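Local coordinates for superantigen-like protein SSL8 (Staphylococcus aureus, PDB 3R2T) that is of unknown function but, as a secreted superantigen-like member of the staphylococcal/streptococcal toxin family, probably acts outside the bacterial cell, at residues A[71-76]-A[119-124]; A[95-100]-A[131-136]; A[154-159]-A[171-176]; A[207-212]-A[242-247]. All coordinates share one frame; numbering follows the deposited sequence. Where two conformers were deposited one is given.

Contact 1 of 4, residues A[71-76]-A[119-124]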
# COMPACT_ATOMS: atom_id res chain seq x y z
N SER A 71 0.69 1.03 18.20
CA SER A 71 -0.51 1.71 17.72
C SER A 71 -0.34 3.14 18.18
O SER A 71 0.50 3.40 19.04
CB SER A 71 -1.80 1.11 18.29
OG SER A 71 -1.86 1.22 19.70
N TYR A 72 -1.12 4.06 17.64
CA TYR A 72 -1.00 5.47 17.99
C TYR A 72 -2.35 6.15 17.96
O TYR A 72 -3.15 5.88 17.09
CB TYR A 72 -0.11 6.17 16.96
CG TYR A 72 1.27 5.55 16.76
CD1 TYR A 72 2.40 6.09 17.37
CD2 TYR A 72 1.44 4.43 15.96
CE1 TYR A 72 3.68 5.51 17.17
CE2 TYR A 72 2.70 3.86 15.76
CZ TYR A 72 3.80 4.40 16.37
OH TYR A 72 5.02 3.80 16.15
N GLU A 73 -2.58 7.05 18.91
CA GLU A 73 -3.82 7.81 18.98
C GLU A 73 -3.52 9.29 18.77
O GLU A 73 -2.88 9.92 19.59
CB GLU A 73 -4.50 7.61 20.33
CG GLU A 73 -4.94 6.18 20.61
CD GLU A 73 -5.50 6.01 22.00
OE1 GLU A 73 -5.99 7.01 22.58
OE2 GLU A 73 -5.43 4.88 22.52
N LEU A 74 -4.00 9.82 17.65
CA LEU A 74 -3.79 11.20 17.28
C LEU A 74 -5.12 11.92 17.47
O LEU A 74 -6.18 11.35 17.17
CB LEU A 74 -3.31 11.22 15.85
CG LEU A 74 -2.15 10.20 15.79
CD1 LEU A 74 -1.83 9.73 14.40
CD2 LEU A 74 -0.92 10.75 16.52
N THR A 75 -5.08 13.15 17.96
CA THR A 75 -6.31 13.87 18.24
C THR A 75 -6.35 15.29 17.70
O THR A 75 -5.32 15.94 17.60
CB THR A 75 -6.56 13.92 19.77
OG1 THR A 75 -6.46 12.59 20.31
CG2 THR A 75 -7.93 14.49 20.09
N ASN A 76 -7.56 15.74 17.37
CA ASN A 76 -7.82 17.08 16.85
C ASN A 76 -6.86 17.45 15.74
O ASN A 76 -6.21 18.50 15.78
CB ASN A 76 -7.79 18.12 17.98
CG ASN A 76 -8.32 19.50 17.53
OD1 ASN A 76 -9.09 19.61 16.58
ND2 ASN A 76 -7.91 20.54 18.23
N ASP A 119 -9.84 12.68 14.69
CA ASP A 119 -9.06 11.76 15.55
C ASP A 119 -8.62 10.66 14.61
O ASP A 119 -9.30 10.35 13.63
CB ASP A 119 -9.85 11.18 16.73
CG ASP A 119 -10.08 12.20 17.86
OD1 ASP A 119 -9.56 13.33 17.78
OD2 ASP A 119 -10.78 11.85 18.84
N VAL A 120 -7.47 10.07 14.90
CA VAL A 120 -6.96 9.04 14.04
C VAL A 120 -6.30 7.97 14.86
O VAL A 120 -5.45 8.27 15.71
CB VAL A 120 -5.89 9.61 13.07
CG1 VAL A 120 -5.25 8.50 12.24
CG2 VAL A 120 -6.49 10.71 12.17
N PHE A 121 -6.74 6.72 14.64
CA PHE A 121 -6.13 5.60 15.30
C PHE A 121 -5.29 5.00 14.19
O PHE A 121 -5.81 4.65 13.15
CB PHE A 121 -7.17 4.61 15.82
CG PHE A 121 -6.55 3.45 16.55
CD1 PHE A 121 -6.13 3.60 17.87
CD2 PHE A 121 -6.38 2.22 15.93
CE1 PHE A 121 -5.54 2.53 18.55
CE2 PHE A 121 -5.79 1.16 16.60
CZ PHE A 121 -5.36 1.32 17.91
N ALA A 122 -3.99 4.90 14.41
CA ALA A 122 -3.06 4.41 13.39
C ALA A 122 -2.25 3.22 13.85
O ALA A 122 -1.85 3.13 15.00
CB ALA A 122 -2.11 5.56 12.99
N VAL A 123 -2.05 2.29 12.91
CA VAL A 123 -1.27 1.07 13.12
C VAL A 123 -0.38 0.94 11.88
O VAL A 123 -0.85 1.05 10.75
CB VAL A 123 -2.19 -0.17 13.26
CG1 VAL A 123 -1.37 -1.44 13.46
CG2 VAL A 123 -3.15 0.03 14.40
N PRO A 124 0.91 0.70 12.07
CA PRO A 124 1.70 0.63 10.84
C PRO A 124 1.50 -0.64 10.02
O PRO A 124 1.53 -1.73 10.58
CB PRO A 124 3.15 0.68 11.36
CG PRO A 124 3.08 0.73 12.87
CD PRO A 124 1.69 0.34 13.26
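Leu74 and Val120 face each other across two antiparallel strands of the OB-fold barrel, their CB atoms 4.1 Å apart. Backbone bonds hold the register: Leu74 N reaches Val120 O at 2.9 Å, nearly straight at 173°, and Tyr72 with Ala122 forms the next hydrogen-bonded pair. Apolar Leu74, Val120 and Ala122 suit the buried side, where Leu74 and Ala122 also meet Phe99. The methyl of Ala122 is small enough to leave room for Leu74 CD1, and the Tyr72 ring, with CG anti to its carbonyl carbon (chi1 -55°), presents its edge to Ala122 O and Pro124 CG. Phe121, on the other face, is buried too: helix 182-197 covers it, and its CZ lies 3.6 Å from Ser71 CB.

The rim of Glu73, Thr75 and Asn76 is exposed by contrast. Glu73 lays its aliphatic CG at the edge of the Phe121 ring and sends its carboxylate on to a salt bridge with Lys188. Near the exposed end, Thr75 lies alongside the buried Asp119, both side chains pointing the same way. Asp119 divides its carboxylate, OD2 pairing with Lys177, while OD1 accepts Asn76 N at 3.2 Å, nearly along the C-O axis, just where the chain turns a corner.

Contact 2 of 4, residues A[95-100]-A[131-136]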
# COMPACT_ATOMS: atom_id res chain seq x y z
N GLN A 95 2.75 14.88 17.29
CA GLN A 95 3.80 14.34 18.15
C GLN A 95 5.09 14.47 17.32
O GLN A 95 5.15 15.31 16.40
CB GLN A 95 3.49 12.88 18.55
CG GLN A 95 2.19 12.74 19.36
CD GLN A 95 1.60 11.32 19.36
OE1 GLN A 95 2.04 10.44 18.61
NE2 GLN A 95 0.56 11.12 20.17
N ASN A 96 6.11 13.67 17.62
CA ASN A 96 7.33 13.73 16.82
C ASN A 96 7.34 12.59 15.80
O ASN A 96 8.39 12.03 15.47
CB ASN A 96 8.58 13.74 17.70
CG ASN A 96 8.65 14.98 18.59
OD1 ASN A 96 7.65 15.70 18.76
ND2 ASN A 96 9.82 15.24 19.18
N GLN A 97 6.13 12.26 15.32
CA GLN A 97 5.91 11.22 14.31
C GLN A 97 5.19 11.75 13.08
O GLN A 97 4.36 12.66 13.18
CB GLN A 97 5.14 10.02 14.90
CG GLN A 97 5.99 9.02 15.65
CD GLN A 97 6.98 8.28 14.73
OE1 GLN A 97 6.89 8.35 13.49
NE2 GLN A 97 7.93 7.57 15.34
N LYS A 98 5.50 11.15 11.94
CA LYS A 98 4.92 11.51 10.64
C LYS A 98 3.99 10.38 10.21
O LYS A 98 4.35 9.21 10.31
CB LYS A 98 6.03 11.66 9.59
CG LYS A 98 7.17 12.61 9.97
CD LYS A 98 8.27 12.57 8.89
CE LYS A 98 9.55 13.31 9.29
NZ LYS A 98 9.36 14.77 9.49
N PHE A 99 2.80 10.72 9.72
CA PHE A 99 1.82 9.72 9.31
C PHE A 99 1.28 9.91 7.91
O PHE A 99 1.28 11.02 7.37
CB PHE A 99 0.62 9.73 10.25
CG PHE A 99 0.93 9.32 11.64
CD1 PHE A 99 0.91 7.98 12.00
CD2 PHE A 99 1.25 10.26 12.61
CE1 PHE A 99 1.20 7.59 13.28
CE2 PHE A 99 1.53 9.87 13.90
CZ PHE A 99 1.50 8.54 14.23
N GLN A 100 0.80 8.80 7.35
CA GLN A 100 0.17 8.76 6.04
C GLN A 100 -0.94 7.73 6.09
O GLN A 100 -0.69 6.53 6.07
CB GLN A 100 1.18 8.42 4.95
CG GLN A 100 0.57 8.37 3.56
CD GLN A 100 1.62 8.44 2.47
OE1 GLN A 100 2.56 9.23 2.56
NE2 GLN A 100 1.45 7.65 1.42
N GLY A 131 10.78 7.47 7.96
CA GLY A 131 10.07 7.27 9.20
C GLY A 131 8.57 7.49 9.18
O GLY A 131 7.93 7.38 10.22
N ARG A 132 8.00 7.80 8.01
CA ARG A 132 6.56 8.03 7.92
C ARG A 132 5.81 6.69 8.00
O ARG A 132 6.10 5.74 7.30
CB ARG A 132 6.20 8.85 6.67
CG ARG A 132 4.73 9.30 6.62
CD ARG A 132 4.46 10.26 5.45
NE ARG A 132 5.21 11.52 5.54
CZ ARG A 132 4.84 12.58 6.26
NH1 ARG A 132 3.71 12.59 6.98
NH2 ARG A 132 5.60 13.66 6.26
N ILE A 133 4.82 6.66 8.87
CA ILE A 133 4.04 5.48 9.17
C ILE A 133 2.81 5.35 8.29
O ILE A 133 1.91 6.20 8.34
CB ILE A 133 3.60 5.54 10.65
CG1 ILE A 133 4.85 5.61 11.55
CG2 ILE A 133 2.75 4.35 11.00
CD1 ILE A 133 4.57 6.00 13.02
N PHE A 134 2.77 4.29 7.49
CA PHE A 134 1.64 4.01 6.59
C PHE A 134 0.56 3.24 7.33
O PHE A 134 0.80 2.12 7.78
CB PHE A 134 2.12 3.18 5.40
CG PHE A 134 2.85 3.98 4.33
CD1 PHE A 134 3.67 5.05 4.64
CD2 PHE A 134 2.77 3.57 3.00
CE1 PHE A 134 4.35 5.75 3.64
CE2 PHE A 134 3.46 4.26 2.00
CZ PHE A 134 4.25 5.35 2.32
N SER A 135 -0.62 3.82 7.42
CA SER A 135 -1.74 3.19 8.11
C SER A 135 -3.02 3.35 7.28
O SER A 135 -3.10 4.24 6.41
CB SER A 135 -1.92 3.80 9.50
OG SER A 135 -2.91 3.13 10.25
N VAL A 136 -4.01 2.51 7.58
CA VAL A 136 -5.28 2.50 6.87
C VAL A 136 -6.47 3.03 7.65
O VAL A 136 -6.78 2.53 8.71
CB VAL A 136 -5.67 1.07 6.44
CG1 VAL A 136 -7.02 1.07 5.75
CG2 VAL A 136 -4.58 0.46 5.54
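Phe99 and Gln100 pair in parallel with Ile133 and Phe134, the local chain directions 48° apart, through bonds from Ile133 N to Lys98 O, Gln100 N to Ile133 O and Ser135 N to Gln100 O, each at 3.0 Å. This pairing of strands 99-102 and 133-141 belongs to the mixed sheet of the OB-fold domain.

Phe99 and Ile133 share one face of the sheet and point the same way, with Ile133 CD1 3.7 Å from Phe99 CE1. An aromatic ring and a beta-branched chain fill this buried side well, and the Phe99 ring also meets Phe92 and Tyr72. On the other face the Gln100 amide stacks over the Phe134 ring, the planes 25° apart and Gln100 NE2 3.7 Å from Phe134 CZ. With CG anti to the backbone N (chi1 -180°) and an extended chain beyond, Gln100 lies alongside the ring. Phe134 in turn packs on Phe174 of the second subunit.

Arg132 bends at chi3 (-63°), bringing its guanidinium back over the neighbouring strand. Lys98 CB sits over the centre of one face, while Arg132 NH1 donates to Phe99 O at 2.9 Å from above the carbonyl plane and, weakly, to Asn93 OD1. The arginine thus lends its apolar stem to Gln100; Lys98 NZ and Arg132 NH2, 5.1 Å apart, would probably repel somewhat, which the bond to Phe99 O may partly offset.

Contact 3 of 4, residues A[154-159]-A[171-176]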
# COMPACT_ATOMS: atom_id res chain seq x y z
N PRO A 154 -18.85 -0.47 28.40
CA PRO A 154 -19.66 -1.65 28.15
C PRO A 154 -18.90 -2.91 28.56
O PRO A 154 -17.66 -2.93 28.52
CB PRO A 154 -19.84 -1.62 26.64
CG PRO A 154 -18.56 -0.94 26.14
CD PRO A 154 -18.30 0.11 27.16
N ASN A 155 -19.62 -3.95 28.99
CA ASN A 155 -18.96 -5.19 29.39
C ASN A 155 -18.32 -5.85 28.20
O ASN A 155 -18.86 -5.83 27.09
CB ASN A 155 -19.93 -6.19 30.03
CG ASN A 155 -19.22 -7.45 30.57
OD1 ASN A 155 -18.09 -7.38 31.04
ND2 ASN A 155 -19.89 -8.59 30.51
N LEU A 156 -17.14 -6.41 28.44
CA LEU A 156 -16.39 -7.16 27.44
C LEU A 156 -16.47 -8.57 28.05
O LEU A 156 -15.93 -8.82 29.11
CB LEU A 156 -14.94 -6.71 27.35
CG LEU A 156 -13.99 -7.61 26.53
CD1 LEU A 156 -14.48 -7.82 25.11
CD2 LEU A 156 -12.59 -7.03 26.52
N LEU A 157 -17.21 -9.47 27.41
CA LEU A 157 -17.33 -10.83 27.90
C LEU A 157 -16.45 -11.72 27.05
O LEU A 157 -16.63 -11.80 25.83
CB LEU A 157 -18.78 -11.29 27.82
CG LEU A 157 -19.05 -12.73 28.28
CD1 LEU A 157 -18.67 -12.91 29.74
CD2 LEU A 157 -20.53 -13.06 28.06
N VAL A 158 -15.50 -12.40 27.67
CA VAL A 158 -14.60 -13.29 26.93
C VAL A 158 -14.95 -14.71 27.34
O VAL A 158 -14.95 -15.02 28.54
CB VAL A 158 -13.15 -12.99 27.24
CG1 VAL A 158 -12.20 -13.94 26.45
CG2 VAL A 158 -12.86 -11.53 26.93
N LYS A 159 -15.23 -15.56 26.34
CA LYS A 159 -15.63 -16.94 26.56
C LYS A 159 -15.00 -17.99 25.67
O LYS A 159 -14.51 -17.72 24.57
CB LYS A 159 -17.13 -17.10 26.37
CG LYS A 159 -17.97 -16.18 27.15
CD LYS A 159 -19.42 -16.66 27.13
CE LYS A 159 -19.97 -16.80 25.73
NZ LYS A 159 -21.36 -17.32 25.77
N GLU A 171 -14.44 -8.74 31.39
CA GLU A 171 -13.23 -7.92 31.32
C GLU A 171 -13.63 -6.47 31.30
O GLU A 171 -14.60 -6.10 30.64
CB GLU A 171 -12.44 -8.24 30.04
CG GLU A 171 -11.73 -9.60 30.03
CD GLU A 171 -10.52 -9.67 30.98
OE1 GLU A 171 -10.00 -8.61 31.41
OE2 GLU A 171 -10.07 -10.79 31.28
N PHE A 172 -12.90 -5.64 32.04
CA PHE A 172 -13.16 -4.20 32.02
C PHE A 172 -12.69 -3.66 30.66
O PHE A 172 -11.63 -4.05 30.18
CB PHE A 172 -12.41 -3.47 33.14
CG PHE A 172 -12.62 -1.98 33.12
CD1 PHE A 172 -13.80 -1.43 33.59
CD2 PHE A 172 -11.64 -1.14 32.60
CE1 PHE A 172 -14.01 -0.06 33.56
CE2 PHE A 172 -11.84 0.24 32.56
CZ PHE A 172 -13.02 0.78 33.04
N PHE A 173 -13.49 -2.81 30.04
CA PHE A 173 -13.13 -2.23 28.76
C PHE A 173 -13.73 -0.84 28.76
O PHE A 173 -14.83 -0.64 29.24
CB PHE A 173 -13.69 -3.05 27.60
CG PHE A 173 -13.09 -2.73 26.26
CD1 PHE A 173 -13.80 -2.00 25.31
CD2 PHE A 173 -11.80 -3.16 25.95
CE1 PHE A 173 -13.23 -1.72 24.07
CE2 PHE A 173 -11.22 -2.88 24.72
CZ PHE A 173 -11.92 -2.17 23.78
N PHE A 174 -12.99 0.14 28.26
CA PHE A 174 -13.51 1.49 28.22
C PHE A 174 -13.22 2.10 26.87
O PHE A 174 -12.19 1.81 26.24
CB PHE A 174 -12.91 2.36 29.34
CG PHE A 174 -11.52 2.83 29.05
CD1 PHE A 174 -11.28 4.17 28.76
CD2 PHE A 174 -10.46 1.95 29.04
CE1 PHE A 174 -10.00 4.63 28.48
CE2 PHE A 174 -9.17 2.40 28.76
CZ PHE A 174 -8.94 3.74 28.48
N ILE A 175 -14.16 2.92 26.43
CA ILE A 175 -14.06 3.60 25.17
C ILE A 175 -14.09 5.08 25.51
O ILE A 175 -15.02 5.57 26.14
CB ILE A 175 -15.23 3.21 24.25
CG1 ILE A 175 -15.21 1.67 24.05
CG2 ILE A 175 -15.15 3.97 22.92
CD1 ILE A 175 -16.45 1.13 23.40
N GLN A 176 -13.03 5.77 25.13
CA GLN A 176 -12.90 7.21 25.37
C GLN A 176 -13.63 8.12 24.36
O GLN A 176 -14.06 9.23 24.71
CB GLN A 176 -11.41 7.61 25.49
CG GLN A 176 -10.31 6.71 24.79
CD GLN A 176 -10.55 6.29 23.32
OE1 GLN A 176 -11.63 5.77 22.97
NE2 GLN A 176 -9.52 6.47 22.48
O HOH W 1 -16.05 -3.25 31.03
O HOH W 2 -16.59 -5.70 32.13
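Leu156 and Glu171 are joined first by their backbones: Glu171 N gives a short, straight bond to Leu156 O (2.7 Å, 174°), and the return bond from Leu156 N to Glu171 O is weak at 3.4 Å. Beyond this antiparallel pair the chains part, and water takes over. One water accepts from Phe173 N at 2.8 Å and lies within hydrogen-bonding distance of both Pro154 O and Glu171 O.

Here the edge of the beta-grasp sheet begins to fray: strand 167-171 is outermost in the chain's five-stranded sheet, next to strand 156-160, and the segment leaving it continues as a loop beneath helix 182-197.

Apolar contacts fill the side turned to that helix. Leu156 CB meets Phe173 CB at 3.9 Å, and Leu156 CD2 lies obliquely to the Phe173 ring. Leucine and phenylalanine provide bulk suited to this buried interface, with Leu192 and Ile189 of the helix beyond them. Farther along, Pro154 CG touches Ile175 CD1 at 4.0 Å, the two side chains crossing at about a right angle.

Glu171 combines both characters. Its methylenes pack on Leu156 CD2 and on Val158, whose CG2 lies 3.8 Å from Glu171 CG, and a bend at chi2 (-71°) turns the carboxylate away, where OE1 forms a salt bridge with Lys196 and OE2 a hydrogen bond with Tyr197.

Contact 4 of 4, residues A[207-212]-A[242-247]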
# COMPACT_ATOMS: atom_id res chain seq x y z
N GLY A 207 -11.84 -17.86 16.36
CA GLY A 207 -12.90 -17.26 17.14
C GLY A 207 -13.47 -16.01 16.50
O GLY A 207 -13.31 -15.77 15.31
N ARG A 208 -14.15 -15.21 17.31
CA ARG A 208 -14.77 -13.99 16.82
C ARG A 208 -15.02 -12.98 17.92
O ARG A 208 -15.07 -13.33 19.10
CB ARG A 208 -16.13 -14.30 16.19
CG ARG A 208 -17.11 -14.97 17.15
CD ARG A 208 -18.53 -15.03 16.58
NE ARG A 208 -19.46 -15.79 17.42
CZ ARG A 208 -20.78 -15.82 17.27
NH1 ARG A 208 -21.38 -15.09 16.32
NH2 ARG A 208 -21.52 -16.57 18.08
N ILE A 209 -15.18 -11.73 17.49
CA ILE A 209 -15.51 -10.63 18.36
C ILE A 209 -16.85 -10.17 17.84
O ILE A 209 -17.00 -9.97 16.63
CB ILE A 209 -14.54 -9.44 18.22
CG1 ILE A 209 -13.09 -9.88 18.44
CG2 ILE A 209 -14.94 -8.27 19.17
CD1 ILE A 209 -12.10 -8.78 18.07
N VAL A 210 -17.82 -10.00 18.74
CA VAL A 210 -19.15 -9.53 18.36
C VAL A 210 -19.48 -8.29 19.16
O VAL A 210 -19.49 -8.32 20.40
CB VAL A 210 -20.24 -10.58 18.64
CG1 VAL A 210 -21.64 -10.01 18.35
CG2 VAL A 210 -20.00 -11.82 17.83
N ILE A 211 -19.75 -7.19 18.46
CA ILE A 211 -20.11 -5.94 19.10
C ILE A 211 -21.63 -5.81 18.97
O ILE A 211 -22.15 -5.74 17.86
CB ILE A 211 -19.39 -4.75 18.44
CG1 ILE A 211 -17.86 -4.93 18.56
CG2 ILE A 211 -19.82 -3.41 19.06
CD1 ILE A 211 -17.04 -4.00 17.67
N ASN A 212 -22.34 -5.83 20.09
CA ASN A 212 -23.79 -5.72 20.07
C ASN A 212 -24.23 -4.30 20.37
O ASN A 212 -23.75 -3.71 21.33
CB ASN A 212 -24.39 -6.71 21.09
CG ASN A 212 -24.25 -8.15 20.66
OD1 ASN A 212 -24.70 -8.53 19.58
ND2 ASN A 212 -23.64 -8.98 21.51
N LYS A 242 -24.12 -1.87 23.30
CA LYS A 242 -24.71 -2.53 24.46
C LYS A 242 -23.68 -3.41 25.19
O LYS A 242 -23.60 -3.41 26.40
CB LYS A 242 -25.87 -3.41 24.05
CG LYS A 242 -26.70 -3.91 25.26
CD LYS A 242 -27.94 -4.68 24.80
CE LYS A 242 -28.97 -4.85 25.95
NZ LYS A 242 -30.22 -5.54 25.49
N ASN A 243 -22.94 -4.20 24.44
CA ASN A 243 -21.92 -5.08 25.02
C ASN A 243 -21.02 -5.61 23.92
O ASN A 243 -21.28 -5.41 22.72
CB ASN A 243 -22.53 -6.23 25.85
CG ASN A 243 -23.45 -7.12 25.03
OD1 ASN A 243 -23.02 -7.76 24.08
ND2 ASN A 243 -24.72 -7.18 25.42
N ILE A 244 -19.95 -6.27 24.32
CA ILE A 244 -19.01 -6.85 23.37
C ILE A 244 -18.72 -8.25 23.88
O ILE A 244 -18.46 -8.44 25.07
CB ILE A 244 -17.73 -6.03 23.32
CG1 ILE A 244 -18.06 -4.55 22.99
CG2 ILE A 244 -16.73 -6.64 22.32
CD1 ILE A 244 -16.92 -3.60 23.17
N GLU A 245 -18.78 -9.24 22.99
CA GLU A 245 -18.54 -10.60 23.37
C GLU A 245 -17.50 -11.25 22.47
O GLU A 245 -17.52 -11.11 21.24
CB GLU A 245 -19.85 -11.41 23.32
CG GLU A 245 -19.66 -12.89 23.61
CD GLU A 245 -20.99 -13.67 23.72
OE1 GLU A 245 -21.01 -14.87 23.38
OE2 GLU A 245 -22.00 -13.07 24.13
N VAL A 246 -16.56 -11.94 23.09
CA VAL A 246 -15.54 -12.66 22.36
C VAL A 246 -15.71 -14.15 22.61
O VAL A 246 -15.92 -14.55 23.76
CB VAL A 246 -14.13 -12.22 22.85
CG1 VAL A 246 -13.05 -13.09 22.24
CG2 VAL A 246 -13.89 -10.76 22.54
N ASN A 247 -15.67 -14.94 21.55
CA ASN A 247 -15.73 -16.40 21.66
C ASN A 247 -14.42 -16.97 21.10
O ASN A 247 -14.12 -16.82 19.92
CB ASN A 247 -16.96 -16.98 20.97
CG ASN A 247 -18.19 -16.90 21.86
OD1 ASN A 247 -18.37 -17.74 22.74
ND2 ASN A 247 -19.04 -15.91 21.64
O HOH W 3 -23.12 -11.68 21.41
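Ile209 and Ile244 stand side by side on the helix-covered face of the beta-grasp sheet, both pointing the same way, with their CG2 atoms 4.0 Å apart. Strands 207-213 and 241-248 run antiparallel here, their local axes 169° apart. Ile211 and Val246 extend the apolar row; beta-branched side chains suit extended backbone, and Ile189 of helix 182-197 packs on both Ile209 and Ile244.

The opposite face is mostly polar, apart from Val210. Asn212 and Asn243 meet with amide planes 76° apart, yet ND2 of Asn212 reaches OD1 of Asn243 at 2.9 Å and lies in its carbonyl plane. Asn243 takes chi1 60°, placing CG between its backbone N and carbonyl carbon and bringing OD1 across to its neighbour. Farther along the same face, Asn247 ND2 donates to Glu245 OE1 from the anti side of the carboxylate, which holds the two groups together. Arg208 directs its guanidinium to a salt bridge with Glu220 on the next strand.

At Gly207 there is no side chain to crowd Asn247 O, which lies 3.1 Å from Gly207 CA. The other end carries a classic beta bulge: Lys242 and Asn243 both oppose Asn212, whose O accepts Lys242 N at 2.7 Å and Asn243 N at 3.3 Å.

The four contacts fall into two pairs, one in each domain of the toxin fold. Contacts 1 and 2 lie in the OB-fold domain, their centres 9 Å apart; Ser135 OG probably accepts a hydrogen bond from Val123 N at 2.9 Å, and Leu74 CD1 packs on Phe99 CE2. Contacts 3 and 4, also 9 Å apart between centres, share the beta-grasp sheet: strand 156-160 lies beside strand 241-248, with Leu157 N 2.8 Å from Ile244 O. Between the domains, contacts 1 and 3 have centres about 21 Å apart but still touch where Glu73 approaches Gln176, whereas the nearest atoms of contacts 2 and 4 are about 15 Å apart.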